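Local coordinates for protein cycloalternan-forming enzyme (Listeria monocytogenes serovar 1/2a, PDB 5F7U) that belongs to glycoside hydrolase family 31 and joins a TIM-barrel domain to several beta-rich domains, among them a family 6 carbohydrate-binding module, at residues 364-374 with 656-667; 626-634 with 644-652. The protein carries 1 engineered substitution. All blocks are in the same frame, centred on the assembly; numbering follows the deposited sequence.

Contact 1 (364-374 with 656-667). With MG (magnesium ion), chain J; GLC (alpha-D-glucopyranose), chain F; GLC (alpha-D-glucopyranose), chain B; GLC (alpha-D-glucopyranose), chain C.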
loop_
_atom_site.group_PDB
_atom_site.type_symbol
_atom_site.label_atom_id
_atom_site.label_comp_id
_atom_site.label_asym_id
_atom_site.label_seq_id
_atom_site.Cartn_x
_atom_site.Cartn_y
_atom_site.Cartn_z
ATOM N N ALA A 364 -8.511 -14.255 2.849
ATOM C CA ALA A 364 -8.368 -12.953 2.220
ATOM C C ALA A 364 -7.115 -12.854 1.332
ATOM O O ALA A 364 -7.060 -11.992 0.452
ATOM C CB ALA A 364 -8.388 -11.855 3.280
ATOM N N PHE A 365 -6.151 -13.750 1.549
ATOM C CA PHE A 365 -4.855 -13.733 0.838
ATOM C C PHE A 365 -4.736 -14.688 -0.347
ATOM O O PHE A 365 -3.665 -14.796 -0.957
ATOM C CB PHE A 365 -3.728 -13.880 1.864
ATOM C CG PHE A 365 -3.728 -12.744 2.832
ATOM C CD1 PHE A 365 -3.150 -11.522 2.477
ATOM C CD2 PHE A 365 -4.415 -12.850 4.046
ATOM C CE1 PHE A 365 -3.227 -10.420 3.329
ATOM C CE2 PHE A 365 -4.499 -11.761 4.904
ATOM C CZ PHE A 365 -3.896 -10.544 4.552
ATOM N N GLY A 366 -5.833 -15.376 -0.673
ATOM C CA GLY A 366 -5.908 -16.138 -1.918
ATOM C C GLY A 366 -6.517 -15.290 -3.031
ATOM O O GLY A 366 -6.763 -14.076 -2.853
ATOM N N LEU A 367 -6.805 -15.910 -4.174
ATOM C CA LEU A 367 -7.334 -15.129 -5.290
ATOM C C LEU A 367 -8.802 -14.742 -5.051
ATOM O O LEU A 367 -9.606 -15.596 -4.665
ATOM C CB LEU A 367 -7.243 -15.913 -6.601
ATOM C CG LEU A 367 -7.903 -15.322 -7.863
ATOM C CD1 LEU A 367 -7.221 -14.009 -8.263
ATOM C CD2 LEU A 367 -7.821 -16.359 -8.988
ATOM N N TRP A 368 -9.114 -13.468 -5.313
ATOM C CA TRP A 368 -10.488 -12.979 -5.344
ATOM C C TRP A 368 -10.997 -12.888 -6.767
ATOM O O TRP A 368 -10.330 -12.296 -7.609
ATOM C CB TRP A 368 -10.582 -11.578 -4.759
ATOM C CG TRP A 368 -10.306 -11.466 -3.304
ATOM C CD1 TRP A 368 -9.114 -11.689 -2.671
ATOM C CD2 TRP A 368 -11.233 -11.038 -2.301
ATOM N NE1 TRP A 368 -9.254 -11.436 -1.307
ATOM C CE2 TRP A 368 -10.547 -11.050 -1.060
ATOM C CE3 TRP A 368 -12.589 -10.672 -2.324
ATOM C CZ2 TRP A 368 -11.158 -10.686 0.146
ATOM C CZ3 TRP A 368 -13.213 -10.317 -1.091
ATOM C CH2 TRP A 368 -12.480 -10.322 0.115
ATOM N N MET A 369 -12.184 -13.456 -7.020
ATOM C CA MET A 369 -12.847 -13.367 -8.346
ATOM C C MET A 369 -14.007 -12.399 -8.298
ATOM O O MET A 369 -14.831 -12.451 -7.387
ATOM C CB MET A 369 -13.398 -14.736 -8.757
ATOM C CG MET A 369 -12.369 -15.845 -8.607
ATOM S SD MET A 369 -12.745 -17.287 -9.627
ATOM C CE MET A 369 -14.412 -17.671 -9.080
ATOM N N SER A 370 -14.108 -11.546 -9.309
ATOM C CA SER A 370 -15.138 -10.506 -9.315
ATOM C C SER A 370 -15.439 -10.147 -10.765
ATOM O O SER A 370 -14.546 -10.232 -11.604
ATOM C CB SER A 370 -14.639 -9.275 -8.550
ATOM O OG SER A 370 -15.582 -8.206 -8.600
ATOM N N ALA A 371 -16.676 -9.730 -11.037
ATOM C CA ALA A 371 -17.076 -9.166 -12.342
ATOM C C ALA A 371 -18.415 -8.502 -12.165
ATOM O O ALA A 371 -19.376 -9.143 -11.707
ATOM C CB ALA A 371 -17.163 -10.241 -13.431
ATOM N N ASN A 372 -18.503 -7.227 -12.546
ATOM C CA ASN A 372 -19.773 -6.532 -12.400
ATOM C C ASN A 372 -20.895 -7.219 -13.180
ATOM O O ASN A 372 -22.059 -7.148 -12.771
ATOM C CB ASN A 372 -19.656 -5.061 -12.809
ATOM C CG ASN A 372 -20.885 -4.266 -12.434
ATOM O OD1 ASN A 372 -21.749 -3.997 -13.292
ATOM N ND2 ASN A 372 -20.998 -3.909 -11.153
ATOM N N GLU A 373 -20.552 -7.881 -14.288
ATOM C CA GLU A 373 -21.558 -8.564 -15.121
ATOM C C GLU A 373 -22.263 -9.782 -14.490
ATOM O O GLU A 373 -23.290 -10.240 -15.015
ATOM C CB GLU A 373 -20.980 -8.936 -16.490
ATOM C CG GLU A 373 -19.927 -10.036 -16.465
ATOM C CD GLU A 373 -19.195 -10.151 -17.794
ATOM O OE1 GLU A 373 -18.406 -9.236 -18.145
ATOM O OE2 GLU A 373 -19.405 -11.180 -18.491
ATOM N N TRP A 374 -21.696 -10.313 -13.404
ATOM C CA TRP A 374 -22.317 -11.431 -12.694
ATOM C C TRP A 374 -23.538 -10.906 -11.949
ATOM O O TRP A 374 -23.413 -10.151 -10.969
ATOM C CB TRP A 374 -21.321 -12.066 -11.725
ATOM C CG TRP A 374 -20.141 -12.692 -12.406
ATOM C CD1 TRP A 374 -20.024 -13.043 -13.739
ATOM C CD2 TRP A 374 -18.912 -13.063 -11.783
ATOM N NE1 TRP A 374 -18.775 -13.597 -13.968
ATOM C CE2 TRP A 374 -18.087 -13.639 -12.786
ATOM C CE3 TRP A 374 -18.420 -12.963 -10.467
ATOM C CZ2 TRP A 374 -16.783 -14.085 -12.521
ATOM C CZ3 TRP A 374 -17.117 -13.435 -10.204
ATOM C CH2 TRP A 374 -16.330 -13.982 -11.223
ATOM N N PRO A 656 0.032 -7.842 -2.099
ATOM C CA PRO A 656 -0.618 -8.229 -0.832
ATOM C C PRO A 656 -1.965 -8.937 -1.032
ATOM O O PRO A 656 -2.201 -9.965 -0.399
ATOM C CB PRO A 656 -0.803 -6.883 -0.110
ATOM C CG PRO A 656 0.327 -6.040 -0.640
ATOM C CD PRO A 656 0.385 -6.404 -2.107
ATOM N N ILE A 657 -2.796 -8.420 -1.937
ATOM C CA ILE A 657 -4.116 -8.996 -2.235
ATOM C C ILE A 657 -4.244 -9.154 -3.751
ATOM O O ILE A 657 -4.026 -8.192 -4.506
ATOM C CB ILE A 657 -5.286 -8.111 -1.708
ATOM C CG1 ILE A 657 -5.177 -7.788 -0.198
ATOM C CG2 ILE A 657 -6.656 -8.703 -2.082
ATOM C CD1 ILE A 657 -5.341 -8.980 0.750
ATOM N N MET A 658 -4.599 -10.357 -4.184
ATOM C CA MET A 658 -4.710 -10.702 -5.608
ATOM C C MET A 658 -6.189 -10.778 -5.986
ATOM O O MET A 658 -6.952 -11.529 -5.364
ATOM C CB MET A 658 -4.037 -12.057 -5.876
ATOM C CG MET A 658 -3.927 -12.404 -7.355
ATOM S SD MET A 658 -3.327 -14.086 -7.579
ATOM C CE MET A 658 -3.116 -14.022 -9.357
ATOM N N GLN A 659 -6.602 -9.986 -6.992
ATOM C CA GLN A 659 -8.042 -9.854 -7.314
ATOM C C GLN A 659 -8.220 -9.440 -8.774
ATOM O O GLN A 659 -7.583 -8.474 -9.213
ATOM C CB GLN A 659 -8.687 -8.777 -6.407
ATOM C CG GLN A 659 -10.203 -8.545 -6.580
ATOM C CD GLN A 659 -10.597 -7.216 -7.217
ATOM O OE1 GLN A 659 -11.781 -6.851 -7.186
ATOM N NE2 GLN A 659 -9.638 -6.482 -7.795
ATOM N N PHE A 660 -9.061 -10.160 -9.518
ATOM C CA PHE A 660 -9.496 -9.679 -10.861
ATOM C C PHE A 660 -10.906 -9.142 -10.795
ATOM O O PHE A 660 -11.705 -9.563 -9.939
ATOM C CB PHE A 660 -9.295 -10.724 -12.009
ATOM C CG PHE A 660 -10.183 -11.954 -11.924
ATOM C CD1 PHE A 660 -11.539 -11.899 -12.304
ATOM C CD2 PHE A 660 -9.651 -13.197 -11.518
ATOM C CE1 PHE A 660 -12.346 -13.039 -12.250
ATOM C CE2 PHE A 660 -10.459 -14.342 -11.452
ATOM C CZ PHE A 660 -11.807 -14.265 -11.835
ATOM N N HIS A 661 -11.217 -8.221 -11.705
ATOM C CA HIS A 661 -12.487 -7.494 -11.659
ATOM C C HIS A 661 -12.745 -6.855 -13.025
ATOM O O HIS A 661 -11.803 -6.653 -13.831
ATOM C CB HIS A 661 -12.435 -6.426 -10.530
ATOM C CG HIS A 661 -13.701 -5.643 -10.366
ATOM N ND1 HIS A 661 -14.946 -6.236 -10.292
ATOM C CD2 HIS A 661 -13.914 -4.304 -10.291
ATOM C CE1 HIS A 661 -15.873 -5.295 -10.173
ATOM N NE2 HIS A 661 -15.274 -4.113 -10.160
ATOM N N SER A 662 -14.018 -6.566 -13.301
ATOM C CA SER A 662 -14.387 -5.901 -14.538
ATOM C C SER A 662 -15.576 -4.977 -14.329
ATOM O O SER A 662 -16.476 -5.275 -13.549
ATOM C CB SER A 662 -14.670 -6.907 -15.666
ATOM O OG SER A 662 -15.645 -7.857 -15.251
ATOM N N GLU A 663 -15.584 -3.886 -15.085
ATOM C CA GLU A 663 -16.585 -2.832 -14.939
ATOM C C GLU A 663 -17.970 -3.102 -15.555
ATOM O O GLU A 663 -19.009 -2.777 -14.957
ATOM C CB GLU A 663 -16.025 -1.564 -15.576
ATOM C CG GLU A 663 -16.959 -0.377 -15.429
ATOM C CD GLU A 663 -16.481 0.841 -16.176
ATOM O OE1 GLU A 663 -16.312 0.777 -17.425
ATOM O OE2 GLU A 663 -16.287 1.864 -15.494
ATOM N N LYS A 664 -17.999 -3.629 -16.777
ATOM C CA LYS A 664 -19.240 -3.573 -17.581
ATOM C C LYS A 664 -20.344 -4.467 -17.028
ATOM O O LYS A 664 -20.087 -5.574 -16.549
ATOM C CB LYS A 664 -18.965 -3.877 -19.060
ATOM C CG LYS A 664 -18.024 -2.886 -19.768
ATOM C CD LYS A 664 -18.568 -1.462 -19.763
ATOM C CE LYS A 664 -17.734 -0.556 -20.658
ATOM N NZ LYS A 664 -17.386 0.728 -19.979
ATOM N N SER A 665 -21.574 -3.969 -17.080
ATOM C CA SER A 665 -22.686 -4.650 -16.403
ATOM C C SER A 665 -23.354 -5.740 -17.236
ATOM O O SER A 665 -23.881 -6.694 -16.670
ATOM C CB SER A 665 -23.729 -3.637 -15.925
ATOM O OG SER A 665 -24.289 -2.956 -17.050
ATOM N N ASP A 666 -23.373 -5.592 -18.569
ATOM C CA ASP A 666 -24.006 -6.603 -19.437
ATOM C C ASP A 666 -23.349 -6.612 -20.822
ATOM O O ASP A 666 -24.009 -6.355 -21.835
ATOM C CB ASP A 666 -25.522 -6.350 -19.525
ATOM C CG ASP A 666 -26.279 -7.471 -20.226
ATOM O OD1 ASP A 666 -25.819 -8.647 -20.250
ATOM O OD2 ASP A 666 -27.365 -7.165 -20.752
ATOM N N PRO A 667 -22.038 -6.884 -20.872
ATOM C CA PRO A 667 -21.337 -6.769 -22.142
ATOM C C PRO A 667 -21.478 -8.024 -22.999
ATOM O O PRO A 667 -21.776 -9.105 -22.475
ATOM C CB PRO A 667 -19.880 -6.606 -21.701
ATOM C CG PRO A 667 -19.789 -7.440 -20.471
ATOM C CD PRO A 667 -21.112 -7.237 -19.768
HETATM MG MG MG J . -24.832 -11.336 -16.136
HETATM C C1 GLC F . -17.366 1.669 -8.529
HETATM C C2 GLC F . -16.200 0.719 -8.179
HETATM C C3 GLC F . -16.075 -0.469 -9.153
HETATM C C4 GLC F . -17.424 -1.194 -9.288
HETATM C C5 GLC F . -18.582 -0.201 -9.466
HETATM C C6 GLC F . -19.953 -0.856 -9.442
HETATM O O2 GLC F . -14.990 1.461 -7.995
HETATM O O3 GLC F . -15.087 -1.414 -8.705
HETATM O O4 GLC F . -17.390 -2.095 -10.409
HETATM O O5 GLC F . -18.573 0.881 -8.511
HETATM O O6 GLC F . -20.892 0.174 -9.809
HETATM C C1 GLC B . -21.855 -0.325 -10.771
HETATM C C2 GLC B . -22.778 0.815 -11.223
HETATM C C3 GLC B . -23.816 1.154 -10.146
HETATM C C4 GLC B . -24.560 -0.097 -9.680
HETATM C C5 GLC B . -23.522 -1.120 -9.195
HETATM C C6 GLC B . -24.111 -2.403 -8.621
HETATM O O2 GLC B . -22.009 1.991 -11.485
HETATM O O3 GLC B . -24.749 2.121 -10.644
HETATM O O4 GLC B . -25.465 0.260 -8.628
HETATM O O5 GLC B . -22.623 -1.439 -10.277
HETATM O O6 GLC B . -24.702 -3.156 -9.685
HETATM C C1 GLC C . -18.563 5.860 -11.767
HETATM C C2 GLC C . -18.462 5.912 -10.237
HETATM C C3 GLC C . -17.527 4.823 -9.695
HETATM C C4 GLC C . -17.999 3.429 -10.131
HETATM C C5 GLC C . -18.108 3.443 -11.674
HETATM C C6 GLC C . -18.664 2.153 -12.258
HETATM O O1 GLC C . -17.336 6.309 -12.360
HETATM O O2 GLC C . -17.977 7.196 -9.845
HETATM O O3 GLC C . -17.446 4.934 -8.275
HETATM O O4 GLC C . -17.061 2.397 -9.744
HETATM O O5 GLC C . -18.882 4.532 -12.224
HETATM O O6 GLC C . -17.526 1.513 -12.830
HETATM O O HOH W 1 -5.338 -12.005 -1.888
HETATM O O HOH W 2 -13.861 -9.660 -14.147
HETATM O O HOH W 3 -14.344 -6.732 -6.533
HETATM O O HOH W 4 -18.024 -7.412 -16.100
HETATM O O HOH W 5 -25.239 -9.214 -16.995
HETATM O O HOH W 6 -23.115 -12.210 -17.441
HETATM O O HOH W 7 -26.119 -12.575 -17.399
#
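His661 and Ser370 meet beside the bound sugars, where imidazole ND1 gives a short but strongly bent, weak hydrogen bond to Ser370 OG (2.7 Å, 119° at the hydrogen). Across the ring, His661 NE2 donates to O4 of the chain F alpha-D-glucopyranose at 2.9 Å, that oxygen lying near the imidazole plane, and it also bonds O3 of the same unit. Next along, Asn372 ND2 reaches O5 of the chain B sugar at 3.1 Å and also bonds Glu400, while Glu663 OE2 takes a hydrogen bond from O6 of the chain C sugar, its other oxygen OE1 being bonded by Thr636.

A second shell of backbone and water bonds lies behind them. Asn372 N donates to Ser662 O (3.0 Å), tying the two loops together, and one water holds Glu373 N and OE1, Ser662 OG and Lys664 O; Glu373 OE2 bonds Ser670. The Glu373 carbonyl O then binds magnesium at 2.2 Å, in company with three waters, Asp375 and Asp379. Another water links Ser370 OG to OE1 of Gln659, whose NE2 bonds Asp631.

Further in, strands 367-369 and 657-660, the first and eighth of the barrel, run parallel and close it: Trp368 N donates to Met658 O at 2.9 Å, and Phe660 N to Trp368 O. Phe660 has its CG wedged between backbone N and carbonyl carbon (chi1 68°), which lays one ring face against Met369 CA, 4.0 Å from the ring centroid, in a CH-pi contact, with Met369 SD meeting the ring obliquely.

Chemically, then, the polar end of this seam is held through both side chains and backbone: His661 and Asn372 spend side-chain N-H groups on sugar oxygens, whereas the backbone beside them is pinned by the Asn372 to Ser662 bond, bridging water and magnesium.

Contact 2 (626-634 with 644-652)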
loop_
_atom_site.group_PDB
_atom_site.type_symbol
_atom_site.label_atom_id
_atom_site.label_comp_id
_atom_site.label_asym_id
_atom_site.label_seq_id
_atom_site.Cartn_x
_atom_site.Cartn_y
_atom_site.Cartn_z
ATOM N N SER A 626 -1.361 -1.771 4.280
ATOM C CA SER A 626 -0.566 -2.907 3.820
ATOM C C SER A 626 -1.408 -3.897 3.025
ATOM O O SER A 626 -0.917 -4.486 2.068
ATOM C CB SER A 626 0.015 -3.596 5.058
ATOM O OG SER A 626 0.732 -4.789 4.758
ATOM N N TYR A 627 -2.670 -4.082 3.428
ATOM C CA TYR A 627 -3.529 -5.078 2.759
ATOM C C TYR A 627 -4.169 -4.425 1.554
ATOM O O TYR A 627 -5.349 -4.036 1.576
ATOM C CB TYR A 627 -4.587 -5.633 3.706
ATOM C CG TYR A 627 -4.047 -6.380 4.922
ATOM C CD1 TYR A 627 -2.688 -6.782 5.025
ATOM C CD2 TYR A 627 -4.907 -6.673 5.983
ATOM C CE1 TYR A 627 -2.236 -7.456 6.164
ATOM C CE2 TYR A 627 -4.470 -7.361 7.106
ATOM C CZ TYR A 627 -3.141 -7.747 7.200
ATOM O OH TYR A 627 -2.729 -8.410 8.350
ATOM N N TRP A 628 -3.354 -4.289 0.511
ATOM C CA TRP A 628 -3.693 -3.490 -0.660
ATOM C C TRP A 628 -3.901 -4.396 -1.879
ATOM O O TRP A 628 -3.122 -5.329 -2.109
ATOM C CB TRP A 628 -2.589 -2.454 -0.896
ATOM C CG TRP A 628 -2.733 -1.648 -2.176
ATOM C CD1 TRP A 628 -3.324 -0.419 -2.319
ATOM C CD2 TRP A 628 -2.258 -2.018 -3.471
ATOM N NE1 TRP A 628 -3.266 -0.012 -3.617
ATOM C CE2 TRP A 628 -2.621 -0.976 -4.354
ATOM C CE3 TRP A 628 -1.552 -3.135 -3.974
ATOM C CZ2 TRP A 628 -2.283 -0.991 -5.709
ATOM C CZ3 TRP A 628 -1.253 -3.181 -5.343
ATOM C CH2 TRP A 628 -1.596 -2.099 -6.186
ATOM N N ALA A 629 -4.939 -4.071 -2.659
ATOM C CA ALA A 629 -5.282 -4.792 -3.885
ATOM C C ALA A 629 -5.349 -3.832 -5.054
ATOM O O ALA A 629 -5.434 -2.624 -4.875
ATOM C CB ALA A 629 -6.644 -5.459 -3.746
ATOM N N TRP A 630 -5.394 -4.410 -6.250
ATOM C CA TRP A 630 -5.752 -3.666 -7.459
ATOM C C TRP A 630 -6.534 -4.602 -8.363
ATOM O O TRP A 630 -6.482 -5.824 -8.178
ATOM C CB TRP A 630 -4.497 -3.103 -8.156
ATOM C CG TRP A 630 -3.558 -4.153 -8.738
ATOM C CD1 TRP A 630 -2.937 -5.185 -8.055
ATOM C CD2 TRP A 630 -3.119 -4.251 -10.094
ATOM N NE1 TRP A 630 -2.160 -5.929 -8.923
ATOM C CE2 TRP A 630 -2.238 -5.374 -10.175
ATOM C CE3 TRP A 630 -3.365 -3.497 -11.250
ATOM C CZ2 TRP A 630 -1.623 -5.774 -11.387
ATOM C CZ3 TRP A 630 -2.732 -3.883 -12.465
ATOM C CH2 TRP A 630 -1.883 -5.017 -12.512
ATOM N N ASP A 631 -7.279 -4.035 -9.318
ATOM C CA ASP A 631 -7.932 -4.842 -10.347
ATOM C C ASP A 631 -6.850 -5.263 -11.347
ATOM O O ASP A 631 -6.441 -4.448 -12.163
ATOM C CB ASP A 631 -9.018 -4.018 -11.087
ATOM C CG ASP A 631 -10.088 -3.427 -10.151
ATOM O OD1 ASP A 631 -10.340 -3.958 -9.064
ATOM O OD2 ASP A 631 -10.705 -2.410 -10.535
ATOM N N MET A 632 -6.362 -6.503 -11.260
ATOM C CA MET A 632 -5.213 -6.907 -12.083
ATOM C C MET A 632 -5.533 -6.722 -13.569
ATOM O O MET A 632 -6.607 -7.115 -14.036
ATOM C CB MET A 632 -4.740 -8.337 -11.756
ATOM C CG MET A 632 -5.803 -9.416 -11.847
ATOM S SD MET A 632 -5.034 -11.033 -12.098
ATOM C CE MET A 632 -4.819 -10.931 -13.863
ATOM N N ALA A 633 -4.614 -6.061 -14.276
ATOM C CA ALA A 633 -4.759 -5.750 -15.709
ATOM C C ALA A 633 -5.840 -4.732 -16.054
ATOM O O ALA A 633 -6.138 -4.569 -17.224
ATOM C CB ALA A 633 -4.905 -7.025 -16.557
ATOM N N GLY A 634 -6.397 -4.049 -15.046
ATOM C CA GLY A 634 -7.397 -2.966 -15.248
ATOM C C GLY A 634 -8.799 -3.530 -15.393
ATOM O O GLY A 634 -8.969 -4.645 -15.892
ATOM N N LEU A 644 -0.157 -7.748 -21.484
ATOM C CA LEU A 644 -0.519 -7.032 -20.248
ATOM C C LEU A 644 -1.117 -7.995 -19.224
ATOM O O LEU A 644 -0.780 -7.923 -18.036
ATOM C CB LEU A 644 -1.496 -5.874 -20.512
ATOM C CG LEU A 644 -1.999 -5.136 -19.250
ATOM C CD1 LEU A 644 -0.876 -4.504 -18.406
ATOM C CD2 LEU A 644 -2.984 -4.053 -19.635
ATOM N N TYR A 645 -2.014 -8.869 -19.681
ATOM C CA TYR A 645 -2.676 -9.783 -18.765
ATOM C C TYR A 645 -1.626 -10.642 -18.027
ATOM O O TYR A 645 -1.718 -10.814 -16.811
ATOM C CB TYR A 645 -3.714 -10.642 -19.485
ATOM C CG TYR A 645 -4.596 -11.389 -18.505
ATOM C CD1 TYR A 645 -5.723 -10.771 -17.956
ATOM C CD2 TYR A 645 -4.280 -12.700 -18.101
ATOM C CE1 TYR A 645 -6.524 -11.433 -17.051
ATOM C CE2 TYR A 645 -5.078 -13.366 -17.183
ATOM C CZ TYR A 645 -6.192 -12.722 -16.661
ATOM O OH TYR A 645 -7.003 -13.369 -15.756
ATOM N N LYS A 646 -0.640 -11.150 -18.767
ATOM C CA LYS A 646 0.402 -12.019 -18.199
ATOM C C LYS A 646 1.316 -11.257 -17.236
ATOM O O LYS A 646 1.659 -11.763 -16.152
ATOM C CB LYS A 646 1.228 -12.681 -19.322
ATOM C CG LYS A 646 0.494 -13.804 -20.029
ATOM C CD LYS A 646 1.430 -14.439 -21.044
ATOM C CE LYS A 646 0.855 -15.721 -21.644
ATOM N NZ LYS A 646 1.900 -16.278 -22.558
ATOM N N ARG A 647 1.687 -10.029 -17.612
ATOM C CA ARG A 647 2.548 -9.191 -16.758
ATOM C C ARG A 647 1.855 -8.817 -15.463
ATOM O O ARG A 647 2.468 -8.872 -14.388
ATOM C CB ARG A 647 3.015 -7.928 -17.502
ATOM C CG ARG A 647 3.917 -8.181 -18.704
ATOM C CD ARG A 647 5.175 -8.952 -18.303
ATOM N NE ARG A 647 6.238 -8.905 -19.304
ATOM C CZ ARG A 647 7.324 -9.663 -19.265
ATOM N NH1 ARG A 647 7.522 -10.496 -18.237
ATOM N NH2 ARG A 647 8.224 -9.554 -20.228
ATOM N N ALA A 648 0.576 -8.459 -15.571
ATOM C CA ALA A 648 -0.244 -8.080 -14.434
ATOM C C ALA A 648 -0.488 -9.280 -13.514
ATOM O O ALA A 648 -0.395 -9.138 -12.295
ATOM C CB ALA A 648 -1.560 -7.503 -14.917
ATOM N N THR A 649 -0.776 -10.440 -14.104
ATOM C CA THR A 649 -0.968 -11.684 -13.353
ATOM C C THR A 649 0.226 -11.962 -12.445
ATOM O O THR A 649 0.043 -12.231 -11.257
ATOM C CB THR A 649 -1.158 -12.874 -14.304
ATOM O OG1 THR A 649 -2.401 -12.742 -14.986
ATOM C CG2 THR A 649 -1.105 -14.216 -13.567
ATOM N N ALA A 650 1.432 -11.887 -13.005
ATOM C CA ALA A 650 2.650 -12.222 -12.271
ATOM C C ALA A 650 2.834 -11.270 -11.084
ATOM O O ALA A 650 3.118 -11.707 -9.958
ATOM C CB ALA A 650 3.852 -12.137 -13.196
ATOM N N MET A 651 2.682 -9.973 -11.342
ATOM C CA MET A 651 2.820 -8.991 -10.267
ATOM C C MET A 651 1.720 -9.215 -9.206
ATOM O O MET A 651 2.015 -9.214 -8.018
ATOM C CB MET A 651 2.829 -7.561 -10.808
ATOM C CG MET A 651 2.935 -6.480 -9.725
ATOM S SD MET A 651 1.304 -6.036 -9.080
ATOM C CE MET A 651 1.756 -5.090 -7.636
ATOM N N ALA A 652 0.481 -9.434 -9.653
ATOM C CA ALA A 652 -0.662 -9.560 -8.738
ATOM C C ALA A 652 -0.505 -10.741 -7.792
ATOM O O ALA A 652 -0.863 -10.655 -6.599
ATOM C CB ALA A 652 -1.973 -9.680 -9.518
#
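Met632 aims its methyl group at the Tyr645 ring: CE sits over one face, 3.9 Å from the ring centroid and displaced toward the rim, a CH-pi contact. The bend at chi3 (-83°) turns CE this way, and it also brings the methyl against Thr649 OG1 at 3.2 Å, with the Met632 and Thr649 side chains side by side and pointing the same way. That hydroxyl is already engaged, donating to Tyr645 O one helical turn back, while Thr649 N reaches the same carbonyl from the opposite face of its plane.

Trp630 meets the helix differently. Its indole and the Met651 side chain run aslant to one another, leaving Met651 SD 3.5 Å from Trp630 NE1 in a Met-aromatic contact that is oblique, 52° off the normal of the five-membered ring. The far corner of the indole, CH2, touches Ala648 CB at 3.5 Å, and Met632 CA packs over one indole face from within its own segment. Met651 CE goes on to the edge of the Trp628 ring, 4.2 Å from CZ3; Trp628 NE1 itself bonds Glu255.

Small residues allow the closest backbone approach. Ala633, in the type II turn from Asp631 to Gly634, brings its N to 3.4 Å from Ala648 CB. Helices 607-622 and 687-700 flank the pair, the former supplying Phe610 to Met651 and the latter Ile687 and Phe691 to Tyr645.

This is a barrel strand packed under the helix that follows it in a beta-alpha-beta unit, the two running nearly antiparallel (167°). No hydrogen bond crosses between strand and helix, so the interface rests on aromatic, sulfur and methyl packing; the Tyr645 hydroxyl is hydrogen-bonded to Arg673 O.

Contacts 1 and 2 share the last part of the barrel: strand 628-631 leads through helix 642-653 into strand 657-660, which then pairs with strand 367-369 to complete the ring. Their centres lie 11 Å apart. Strands 628-631 and 657-660 are neighbours, and segments 626-634 and 656-667 are joined by probable hydrogen bonds from Met632 N to Gln659 O (3.1 Å) and from Gln659 NE2 to Asp631 OD1 (2.9 Å). Pro656 CB also packs on Ser626 O at 3.2 Å. Contact 1 reaches the sugars and magnesium directly, whereas contact 2 stands back from them, with the Trp630 side chain about 11 Å from a bound alpha-D-glucopyranose.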